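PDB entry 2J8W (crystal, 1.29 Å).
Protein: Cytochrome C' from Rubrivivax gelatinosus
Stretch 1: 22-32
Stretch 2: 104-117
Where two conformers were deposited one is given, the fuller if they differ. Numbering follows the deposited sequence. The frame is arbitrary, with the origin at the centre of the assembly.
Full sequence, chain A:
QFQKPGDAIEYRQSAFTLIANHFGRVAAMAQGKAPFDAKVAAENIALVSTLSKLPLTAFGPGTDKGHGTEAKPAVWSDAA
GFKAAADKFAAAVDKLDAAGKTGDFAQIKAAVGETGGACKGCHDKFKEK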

# COMPACT_ATOMS: atom_id res chain seq x y z
N HIS A 22 2.19 0.58 9.26
CA HIS A 22 0.92 0.57 9.97
C HIS A 22 0.88 -0.47 11.08
O HIS A 22 0.32 -0.20 12.14
CB HIS A 22 -0.22 0.44 8.95
CG HIS A 22 -0.40 1.69 8.17
ND1 HIS A 22 -1.05 2.79 8.71
CD2 HIS A 22 0.13 2.11 7.00
CE1 HIS A 22 -0.95 3.80 7.85
NE2 HIS A 22 -0.25 3.41 6.80
N PHE A 23 1.51 -1.63 10.85
CA PHE A 23 1.62 -2.61 11.91
C PHE A 23 2.42 -2.05 13.08
O PHE A 23 2.08 -2.26 14.23
CB PHE A 23 2.22 -3.91 11.39
CG PHE A 23 2.32 -4.99 12.42
CD1 PHE A 23 1.21 -5.60 12.92
CD2 PHE A 23 3.54 -5.44 12.87
CE1 PHE A 23 1.28 -6.56 13.88
CE2 PHE A 23 3.62 -6.43 13.83
CZ PHE A 23 2.50 -6.99 14.31
N GLY A 24 3.48 -1.31 12.76
CA GLY A 24 4.29 -0.72 13.80
C GLY A 24 3.53 0.25 14.68
O GLY A 24 3.81 0.36 15.88
N ARG A 25 2.55 0.96 14.11
CA ARG A 25 1.73 1.85 14.91
C ARG A 25 0.90 1.08 15.93
O ARG A 25 0.76 1.48 17.09
CB ARG A 25 0.80 2.67 14.00
CG ARG A 25 1.54 3.56 13.05
CD ARG A 25 0.59 4.37 12.19
NE ARG A 25 1.21 4.82 10.94
CZ ARG A 25 0.76 5.82 10.20
NH1 ARG A 25 -0.36 6.42 10.52
NH2 ARG A 25 1.39 6.17 9.09
N VAL A 26 0.37 -0.05 15.49
CA VAL A 26 -0.40 -0.91 16.40
C VAL A 26 0.51 -1.47 17.48
O VAL A 26 0.15 -1.50 18.66
CB VAL A 26 -1.15 -2.02 15.63
CG1 VAL A 26 -2.05 -2.82 16.57
CG2 VAL A 26 -1.99 -1.43 14.47
N ALA A 27 1.67 -1.96 17.07
CA ALA A 27 2.63 -2.53 18.01
C ALA A 27 3.04 -1.50 19.05
O ALA A 27 3.23 -1.86 20.20
CB ALA A 27 3.84 -3.10 17.25
N ALA A 28 3.21 -0.25 18.65
CA ALA A 28 3.58 0.80 19.61
C ALA A 28 2.55 0.93 20.72
O ALA A 28 2.88 1.13 21.89
CB ALA A 28 3.84 2.10 18.92
N MET A 29 1.27 0.83 20.36
CA MET A 29 0.22 0.85 21.37
C MET A 29 0.26 -0.44 22.24
O MET A 29 0.17 -0.39 23.46
CB MET A 29 -1.16 1.00 20.76
CG MET A 29 -1.39 2.37 20.22
SD MET A 29 -3.05 2.50 19.48
CE MET A 29 -3.09 4.29 19.05
N ALA A 30 0.46 -1.59 21.61
CA ALA A 30 0.49 -2.86 22.33
C ALA A 30 1.63 -2.87 23.33
O ALA A 30 1.48 -3.44 24.42
CB ALA A 30 0.60 -4.04 21.39
N GLN A 31 2.76 -2.25 22.98
CA GLN A 31 3.95 -2.20 23.83
C GLN A 31 3.85 -1.10 24.86
O GLN A 31 4.74 -0.94 25.70
CB GLN A 31 5.15 -1.91 22.99
CG GLN A 31 5.54 -2.95 22.08
CD GLN A 31 6.48 -2.44 21.02
OE1 GLN A 31 7.03 -1.33 21.13
NE2 GLN A 31 6.69 -3.23 20.00
N GLY A 32 2.83 -0.28 24.80
CA GLY A 32 2.72 0.80 25.76
C GLY A 32 3.66 1.96 25.48
O GLY A 32 3.98 2.71 26.37
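Stretch 2 (104-117) DFAQIKAAVGETGG

The centre of the contact is V112, whose CA-to-CB bond points toward stretch 1 and whose side chain fills a hole formed by F23, V26, A27 and A30, a classic knob-into-hole arrangement. The distances define the fit: V112 CG2 lies 3.7 Å from V26 CG1 and 4.2 Å from A30 CB, while V112 CG1 lies 3.9 Å from F23 CZ and 4.1 Å from A27 CB. Its chi1 of 163° (t) places both methyl groups within reach of the hole.

The four residues of the hole recur at spacings of three and four, as expected for one face of a helix. Residues 22-30 are helical, continuing a helix begun earlier in the chain, and residues 105-117 form a second helix that runs on beyond the stretch. Their axes approach to 9.5 Å, and their N-to-C directions make an angle of 127° (signed crossing angle -127°), so the second helix crosses obliquely, with a component opposed to the first. The register agrees: A27 CA is 6.3 Å from V112 CA, and A30 CA only 5.1 Å from K109 CA, so going forward along stretch 1 means going backward along stretch 2. The small side chain of A30 is compatible with this close backbone approach.

On one side of V112, F23 (chi1 -178°, t) reaches the later turns of stretch 2. F23 CE1 is 3.7 Å from T115 CG2, and F23 CZ is 3.8 Å from G116 N. V112 O lies at the edge of the ring, near its plane, 3.5 Å from F23 CZ; that carbonyl also accepts the helical bond from G116 N at 2.9 Å. T115 directs its hydroxyl to its own helix, T115 OG1 donating to A111 O at 2.8 Å, which leaves its methyl against the ring. One turn before V112, I108 extends the apolar packing, with I108 CG2 3.9 Å from V26 CG1.

The polar edge lies where the first helix runs out. K109 starts sideways, but its extended side chain, all four chi angles t, brings its end nearer, and K109 NZ donates a hydrogen bond to A30 O at 2.8 Å, the one hydrogen bond between the stretches. F105 reaches the same region: F105 CZ is 3.5 Å from A30 O, and M29 O sits at the ring edge, 3.5 Å from F105 CE2. Beyond, G32 adopts positive phi (76°) in a Schellman motif, with G32 N bonded to M29 O at 3.0 Å. D104, out of reach of stretch 1, caps the second helix by accepting from Q107 N at D104 OD1, 3.1 Å.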

# COMPACT_ATOMS: atom_id res chain seq x y z
N ASP A 104 -10.53 -4.81 22.16
CA ASP A 104 -9.98 -5.37 23.40
C ASP A 104 -8.46 -5.31 23.34
O ASP A 104 -7.85 -5.96 22.52
CB ASP A 104 -10.50 -6.79 23.60
CG ASP A 104 -10.13 -7.36 24.89
OD1 ASP A 104 -8.98 -7.51 25.18
OD2 ASP A 104 -11.01 -7.66 25.70
N PHE A 105 -7.86 -4.54 24.22
CA PHE A 105 -6.42 -4.37 24.27
C PHE A 105 -5.68 -5.70 24.35
O PHE A 105 -4.72 -5.92 23.63
CB PHE A 105 -6.04 -3.46 25.43
CG PHE A 105 -4.57 -3.17 25.49
CD1 PHE A 105 -3.66 -4.07 26.06
CD2 PHE A 105 -4.03 -2.07 24.87
CE1 PHE A 105 -2.31 -3.82 26.07
CE2 PHE A 105 -2.68 -1.84 24.84
CZ PHE A 105 -1.82 -2.72 25.44
N ALA A 106 -6.16 -6.61 25.21
CA ALA A 106 -5.47 -7.87 25.39
C ALA A 106 -5.51 -8.68 24.10
O ALA A 106 -4.54 -9.31 23.75
CB ALA A 106 -6.07 -8.65 26.54
N GLN A 107 -6.67 -8.70 23.44
CA GLN A 107 -6.79 -9.47 22.19
C GLN A 107 -5.91 -8.85 21.11
O GLN A 107 -5.27 -9.57 20.35
CB GLN A 107 -8.25 -9.47 21.72
CG GLN A 107 -8.63 -10.49 20.62
CD GLN A 107 -10.10 -10.37 20.18
OE1 GLN A 107 -10.55 -10.90 19.08
NE2 GLN A 107 -10.85 -9.65 21.00
N ILE A 108 -5.86 -7.53 21.04
CA ILE A 108 -4.98 -6.86 20.08
C ILE A 108 -3.53 -7.19 20.35
O ILE A 108 -2.77 -7.53 19.45
CB ILE A 108 -5.22 -5.34 20.08
CG1 ILE A 108 -6.62 -5.01 19.52
CG2 ILE A 108 -4.13 -4.59 19.30
CD1 ILE A 108 -7.06 -3.59 19.78
N LYS A 109 -3.16 -7.08 21.61
CA LYS A 109 -1.78 -7.37 21.97
C LYS A 109 -1.38 -8.82 21.64
O LYS A 109 -0.29 -9.08 21.09
CB LYS A 109 -1.51 -7.04 23.44
CG LYS A 109 -0.07 -7.26 23.86
CD LYS A 109 0.29 -6.54 25.13
CE LYS A 109 1.75 -6.67 25.42
NZ LYS A 109 2.11 -5.43 26.34
N ALA A 110 -2.27 -9.78 21.93
CA ALA A 110 -1.97 -11.17 21.66
C ALA A 110 -1.78 -11.35 20.14
O ALA A 110 -0.89 -12.04 19.67
CB ALA A 110 -3.06 -12.10 22.17
N ALA A 111 -2.65 -10.72 19.36
CA ALA A 111 -2.62 -10.85 17.90
C ALA A 111 -1.41 -10.12 17.31
O ALA A 111 -0.85 -10.56 16.31
CB ALA A 111 -3.90 -10.37 17.29
N VAL A 112 -0.99 -9.02 17.92
CA VAL A 112 0.26 -8.36 17.50
C VAL A 112 1.43 -9.32 17.68
O VAL A 112 2.30 -9.45 16.80
CB VAL A 112 0.49 -7.05 18.26
CG1 VAL A 112 1.95 -6.57 18.16
CG2 VAL A 112 -0.47 -5.99 17.78
N GLY A 113 1.45 -10.05 18.79
CA GLY A 113 2.54 -11.00 18.99
C GLY A 113 2.54 -12.12 17.98
O GLY A 113 3.58 -12.50 17.42
N GLU A 114 1.36 -12.66 17.74
CA GLU A 114 1.25 -13.76 16.76
C GLU A 114 1.64 -13.27 15.37
O GLU A 114 2.34 -13.95 14.59
CB GLU A 114 -0.18 -14.31 16.79
CG GLU A 114 -0.40 -15.61 16.07
CD GLU A 114 -1.71 -16.33 16.45
OE1 GLU A 114 -2.59 -15.72 17.08
OE2 GLU A 114 -1.86 -17.52 16.10
N THR A 115 1.15 -12.09 15.00
CA THR A 115 1.43 -11.55 13.68
C THR A 115 2.93 -11.29 13.51
O THR A 115 3.54 -11.69 12.53
CB THR A 115 0.60 -10.29 13.41
OG1 THR A 115 -0.78 -10.61 13.47
CG2 THR A 115 0.88 -9.72 12.03
N GLY A 116 3.52 -10.64 14.49
CA GLY A 116 4.94 -10.39 14.46
C GLY A 116 5.77 -11.66 14.36
O GLY A 116 6.77 -11.70 13.62
N GLY A 117 5.36 -12.71 15.08
CA GLY A 117 6.03 -14.01 14.95
C GLY A 117 5.97 -14.57 13.54
O GLY A 117 6.92 -15.18 13.04